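Local coordinates for INSIG protein homolog (Mycobacterium vanbaalenii PYR-1, PDB 4XU6) that binds diacylglycerol in the membrane as a homotrimeric bacterial relative of the Insig sterol-sensing proteins, at the interface of chains A and B. Numbering follows the deposited sequence. Chains: chain A/B, Uncharacterized protein.

Contact 1: the interface of chains A and B. Residues chain A 103, 106-107; chain B 21, 25, 88, 91, 95.
A:Pro103 and, one turn on, A:Ala106 and A:Leu107 lie on A helix 101-119, with regular helical backbone torsions, and press on B:Val91 and B:Ser25 of two B helices, 76-96 and 5-29. A:Pro103 sits in the first turn, and its ring wedges between these two helices. Its CB is the leading atom, 3.4 Å from the hydroxyl OG of B:Ser25 and 4.0 Å from the methyl CD2 of B:Leu95. The serine hydroxyl is turned back onto its own helix, OG anti to the carbonyl carbon (chi1 -64°), and hydrogen-bonds the backbone O of B:Ile21, one turn earlier, at 2.9 Å. It meets this carbonyl 30° out of its plane; the bond gives the polar OG a partner within chain B and probably holds the rotation of the side chain while the proline ring lies against it. B:Val91 turns both methyls to A helix 101-119. CG1 meets the methyl CB of A:Ala106 at 4.0 Å, and CG2 faces the backbone O of A:Pro103 at 3.7 Å and the CB of A:Leu107. The alanine methyl also packs on CG2 of B:Ile21, so it bridges both B helices. A:Leu107 extends away from its helix, CG anti to the backbone N (chi1 176°), and forks over B helix 76-96: CD2 touches CD1 of B:Leu95 at 3.9 Å, the two side chains crossing at a slant, while CD1 rests near the backbone O of B:Gly88. The patch belongs to a subunit interface of the homotrimer, where a transmembrane helix of one chain lies along two of its neighbour, in the half of the bundle nearer the start of A helix 101-119.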
ATOM      1  N   PRO A 103      -7.861 -12.564  -6.429  1.00 20.99           N
ATOM      2  CA  PRO A 103      -7.430 -11.495  -5.521  1.00 21.95           C
ATOM      3  C   PRO A 103      -5.971 -11.081  -5.726  1.00 22.45           C
ATOM      4  O   PRO A 103      -5.682  -9.888  -5.613  1.00 20.96           O
ATOM      5  CB  PRO A 103      -7.631 -12.100  -4.123  1.00 22.31           C
ATOM      6  CG  PRO A 103      -7.776 -13.596  -4.340  1.00 23.47           C
ATOM      7  CD  PRO A 103      -8.392 -13.733  -5.699  1.00 22.40           C
ATOM      8  N   ALA A 106      -5.887  -8.859  -8.857  1.00 21.09           N
ATOM      9  CA  ALA A 106      -6.586  -7.596  -8.584  1.00 20.68           C
ATOM     10  C   ALA A 106      -5.729  -6.672  -7.720  1.00 17.88           C
ATOM     11  O   ALA A 106      -5.715  -5.448  -7.916  1.00 19.63           O
ATOM     12  CB  ALA A 106      -7.928  -7.869  -7.904  1.00 21.07           C
ATOM     13  N   LEU A 107      -5.008  -7.254  -6.762  1.00 20.65           N
ATOM     14  CA  LEU A 107      -4.172  -6.443  -5.872  1.00 21.18           C
ATOM     15  C   LEU A 107      -3.070  -5.737  -6.671  1.00 20.10           C
ATOM     16  O   LEU A 107      -2.849  -4.541  -6.509  1.00 19.58           O
ATOM     17  CB  LEU A 107      -3.565  -7.301  -4.757  1.00 22.20           C
ATOM     18  CG  LEU A 107      -2.593  -6.571  -3.823  1.00 21.02           C
ATOM     19  CD1 LEU A 107      -3.288  -5.412  -3.111  1.00 24.19           C
ATOM     20  CD2 LEU A 107      -1.979  -7.546  -2.807  1.00 26.19           C
TER
ATOM     21  N   ILE B  21     -15.836  -8.861  -7.704  1.00 21.77           N
ATOM     22  CA  ILE B  21     -14.420  -9.219  -7.610  1.00 22.97           C
ATOM     23  C   ILE B  21     -14.031  -9.439  -6.149  1.00 22.22           C
ATOM     24  O   ILE B  21     -13.380 -10.431  -5.810  1.00 19.97           O
ATOM     25  CB  ILE B  21     -13.520  -8.131  -8.239  1.00 22.96           C
ATOM     26  CG1 ILE B  21     -13.727  -8.075  -9.755  1.00 23.47           C
ATOM     27  CG2 ILE B  21     -12.034  -8.392  -7.913  1.00 25.83           C
ATOM     28  CD1 ILE B  21     -13.174  -6.788 -10.406  1.00 24.93           C
ATOM     29  N   SER B  25     -13.258 -13.012  -4.188  1.00 19.37           N
ATOM     30  CA  SER B  25     -12.024 -13.143  -3.416  1.00 19.78           C
ATOM     31  C   SER B  25     -12.291 -13.681  -2.007  1.00 18.64           C
ATOM     32  O   SER B  25     -11.588 -14.577  -1.537  1.00 22.13           O
ATOM     33  CB  SER B  25     -11.287 -11.800  -3.354  1.00 19.29           C
ATOM     34  OG  SER B  25     -10.879 -11.399  -4.650  1.00 21.25           O
ATOM     35  N   GLY B  88      -8.349  -2.774  -3.908  1.00 20.89           N
ATOM     36  CA  GLY B  88      -7.130  -3.362  -3.377  1.00 19.72           C
ATOM     37  C   GLY B  88      -7.272  -3.700  -1.907  1.00 19.39           C
ATOM     38  O   GLY B  88      -6.792  -4.735  -1.451  1.00 21.13           O
ATOM     39  N   VAL B  91      -9.662  -6.871  -1.607  1.00 21.20           N
ATOM     40  CA  VAL B  91      -9.012  -8.157  -1.890  1.00 20.30           C
ATOM     41  C   VAL B  91      -7.920  -8.486  -0.873  1.00 22.25           C
ATOM     42  O   VAL B  91      -7.667  -9.655  -0.594  1.00 20.42           O
ATOM     43  CB  VAL B  91      -8.476  -8.274  -3.348  1.00 20.17           C
ATOM     44  CG1 VAL B  91      -9.630  -8.154  -4.350  1.00 20.93           C
ATOM     45  CG2 VAL B  91      -7.390  -7.234  -3.635  1.00 20.92           C
ATOM     46  N   LEU B  95      -6.927 -11.951   1.499  1.00 21.70           N
ATOM     47  CA  LEU B  95      -5.607 -12.562   1.664  1.00 22.41           C
ATOM     48  C   LEU B  95      -5.191 -12.704   3.127  1.00 22.30           C
ATOM     49  O   LEU B  95      -4.495 -13.646   3.478  1.00 27.51           O
ATOM     50  CB  LEU B  95      -4.541 -11.755   0.918  1.00 23.98           C
ATOM     51  CG  LEU B  95      -4.760 -11.569  -0.584  1.00 22.12           C
ATOM     52  CD1 LEU B  95      -3.636 -10.736  -1.201  1.00 24.22           C
ATOM     53  CD2 LEU B  95      -4.879 -12.903  -1.280  1.00 24.92           C
TER

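Contact 2: the interface of chains A and B. Residues chain A 100, 102-103; chain B 21, 24-25, 28, 43.
A:Val102 packs its forked side chain against the imidazole of B:His24 at a subunit boundary of this Insig-family homotrimer, where the start of A helix 101-119 meets the later turns of B helix 5-29. In this apolar packing the valine CB lies 3.5 Å from the ring carbon CD2 of B:His24, and CG2 touches both CD2 and NE2; the two side chains approach at a slant. With CG1 anti to its backbone N (chi1 173°), the valine spreads both methyls towards chain B: CG1 reaches CH2 of B:Trp43 and the methyl CG2 of B:Ile21, while the valine's own CG2 meets the tryptophan at its edge, in the ring plane, 3.9 Å from CZ2. Just before the helix, A:Pro100 and B:Val28 run antiparallel past one another; CB of the proline is 3.6 Å from CG1 of B:Val28, a methyl flanked by that valine's backbone N and C (chi1 74°). A:Pro103, against B:Ser25, continues this apolar strip along the same B helix. Aromatic contact within chain B supports the histidine: CZ2 of B:Trp43 lies 3.5 Å above one face of the B:His24 imidazole, offset towards its rim. The rings are nearly parallel, and the indole probably restrains the imidazole on that side. A polar link runs through water 1. The backbone N of A:Val102, in the first turn of its helix, is 3.1 Å from the oxygen of water 1, and NE2 of B:His24 is 3.0 Å from the same oxygen. Both links are nearly straight, and the water lies in the plane of the imidazole at its edge.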
ATOM      1  N   PRO A 100      -5.229 -17.402  -4.290  1.00 23.65           N
ATOM      2  CA  PRO A 100      -6.033 -17.541  -5.514  1.00 28.09           C
ATOM      3  C   PRO A 100      -5.796 -16.425  -6.536  1.00 25.88           C
ATOM      4  O   PRO A 100      -5.563 -15.272  -6.157  1.00 23.53           O
ATOM      5  CB  PRO A 100      -7.471 -17.513  -4.991  1.00 24.87           C
ATOM      6  CG  PRO A 100      -7.362 -18.117  -3.600  1.00 28.16           C
ATOM      7  CD  PRO A 100      -6.055 -17.552  -3.072  1.00 26.22           C
ATOM      8  N   VAL A 102      -7.480 -14.545  -8.648  1.00 21.99           N
ATOM      9  CA  VAL A 102      -8.247 -13.300  -8.762  1.00 22.41           C
ATOM     10  C   VAL A 102      -7.839 -12.239  -7.737  1.00 20.79           C
ATOM     11  O   VAL A 102      -7.510 -11.132  -8.136  1.00 20.45           O
ATOM     12  CB  VAL A 102      -9.781 -13.506  -8.779  1.00 24.43           C
ATOM     13  CG1 VAL A 102     -10.501 -12.153  -8.733  1.00 21.57           C
ATOM     14  CG2 VAL A 102     -10.198 -14.285 -10.026  1.00 25.26           C
ATOM     15  N   PRO A 103      -7.861 -12.564  -6.429  1.00 20.99           N
ATOM     16  CA  PRO A 103      -7.430 -11.495  -5.521  1.00 21.95           C
ATOM     17  C   PRO A 103      -5.971 -11.081  -5.726  1.00 22.45           C
ATOM     18  O   PRO A 103      -5.682  -9.888  -5.613  1.00 20.96           O
ATOM     19  CB  PRO A 103      -7.631 -12.100  -4.123  1.00 22.31           C
ATOM     20  CG  PRO A 103      -7.776 -13.596  -4.340  1.00 23.47           C
ATOM     21  CD  PRO A 103      -8.392 -13.733  -5.699  1.00 22.40           C
TER
ATOM     22  N   ILE B  21     -15.836  -8.861  -7.704  1.00 21.77           N
ATOM     23  CA  ILE B  21     -14.420  -9.219  -7.610  1.00 22.97           C
ATOM     24  C   ILE B  21     -14.031  -9.439  -6.149  1.00 22.22           C
ATOM     25  O   ILE B  21     -13.380 -10.431  -5.810  1.00 19.97           O
ATOM     26  CB  ILE B  21     -13.520  -8.131  -8.239  1.00 22.96           C
ATOM     27  CG1 ILE B  21     -13.727  -8.075  -9.755  1.00 23.47           C
ATOM     28  CG2 ILE B  21     -12.034  -8.392  -7.913  1.00 25.83           C
ATOM     29  CD1 ILE B  21     -13.174  -6.788 -10.406  1.00 24.93           C
ATOM     30  N   HIS B  24     -15.962 -12.578  -4.767  1.00 20.80           N
ATOM     31  CA  HIS B  24     -15.312 -13.797  -5.236  1.00 23.06           C
ATOM     32  C   HIS B  24     -14.035 -14.063  -4.434  1.00 22.54           C
ATOM     33  O   HIS B  24     -13.760 -15.196  -4.045  1.00 20.60           O
ATOM     34  CB  HIS B  24     -14.948 -13.723  -6.716  1.00 22.59           C
ATOM     35  CG  HIS B  24     -14.012 -14.816  -7.133  1.00 24.81           C
ATOM     36  ND1 HIS B  24     -14.427 -16.118  -7.313  1.00 26.42           N
ATOM     37  CD2 HIS B  24     -12.671 -14.817  -7.330  1.00 25.23           C
ATOM     38  CE1 HIS B  24     -13.389 -16.870  -7.638  1.00 29.38           C
ATOM     39  NE2 HIS B  24     -12.310 -16.107  -7.650  1.00 26.75           N
ATOM     40  N   SER B  25     -13.258 -13.012  -4.188  1.00 19.37           N
ATOM     41  CA  SER B  25     -12.024 -13.143  -3.416  1.00 19.78           C
ATOM     42  C   SER B  25     -12.291 -13.681  -2.007  1.00 18.64           C
ATOM     43  O   SER B  25     -11.588 -14.577  -1.537  1.00 22.13           O
ATOM     44  CB  SER B  25     -11.287 -11.800  -3.354  1.00 19.29           C
ATOM     45  OG  SER B  25     -10.879 -11.399  -4.650  1.00 21.25           O
ATOM     46  N   VAL B  28     -13.469 -17.545  -2.407  1.00 21.52           N
ATOM     47  CA  VAL B  28     -12.422 -18.476  -2.830  1.00 21.93           C
ATOM     48  C   VAL B  28     -11.325 -18.645  -1.775  1.00 26.29           C
ATOM     49  O   VAL B  28     -10.655 -19.672  -1.727  1.00 24.26           O
ATOM     50  CB  VAL B  28     -11.809 -18.090  -4.210  1.00 24.32           C
ATOM     51  CG1 VAL B  28     -10.883 -16.868  -4.080  1.00 21.64           C
ATOM     52  CG2 VAL B  28     -11.055 -19.271  -4.802  1.00 29.31           C
ATOM     53  N   TRP B  43     -21.356 -15.410 -10.803  1.00 28.33           N
ATOM     54  CA  TRP B  43     -20.014 -15.785 -10.357  1.00 30.07           C
ATOM     55  C   TRP B  43     -20.112 -16.467  -8.981  1.00 29.70           C
ATOM     56  O   TRP B  43     -20.817 -17.470  -8.839  1.00 27.07           O
ATOM     57  CB  TRP B  43     -19.090 -14.554 -10.325  1.00 26.78           C
ATOM     58  CG  TRP B  43     -17.617 -14.868 -10.398  1.00 29.75           C
ATOM     59  CD1 TRP B  43     -17.040 -16.104 -10.465  1.00 32.74           C
ATOM     60  CD2 TRP B  43     -16.536 -13.919 -10.417  1.00 29.50           C
ATOM     61  NE1 TRP B  43     -15.668 -15.983 -10.525  1.00 34.96           N
ATOM     62  CE2 TRP B  43     -15.333 -14.653 -10.499  1.00 33.08           C
ATOM     63  CE3 TRP B  43     -16.470 -12.521 -10.379  1.00 30.06           C
ATOM     64  CZ2 TRP B  43     -14.077 -14.038 -10.538  1.00 28.22           C
ATOM     65  CZ3 TRP B  43     -15.217 -11.907 -10.415  1.00 31.60           C
ATOM     66  CH2 TRP B  43     -14.041 -12.670 -10.490  1.00 29.19           C
TER
HETATM   67  O   HOH W   1      -9.425 -16.843  -7.856  1.00 23.44           O

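The C-alpha centres of contact 1 and contact 2 are about 7 Å apart, and the contacts share A:Pro103, B:Ile21 and B:Ser25, so they form one continuous stretch of the subunit interface. On chain A both use the early part of helix 101-119, contact 2 adding the loop just before it. On chain B both use helix 5-29; contact 1 adds helix 76-96, whereas contact 2 adds B:Trp43 from a loop. Side-chain packing between transmembrane helices thereby passes into a water-bridged region beside the helix start. Equivalent surfaces would be expected to join the other neighbours in the homotrimer.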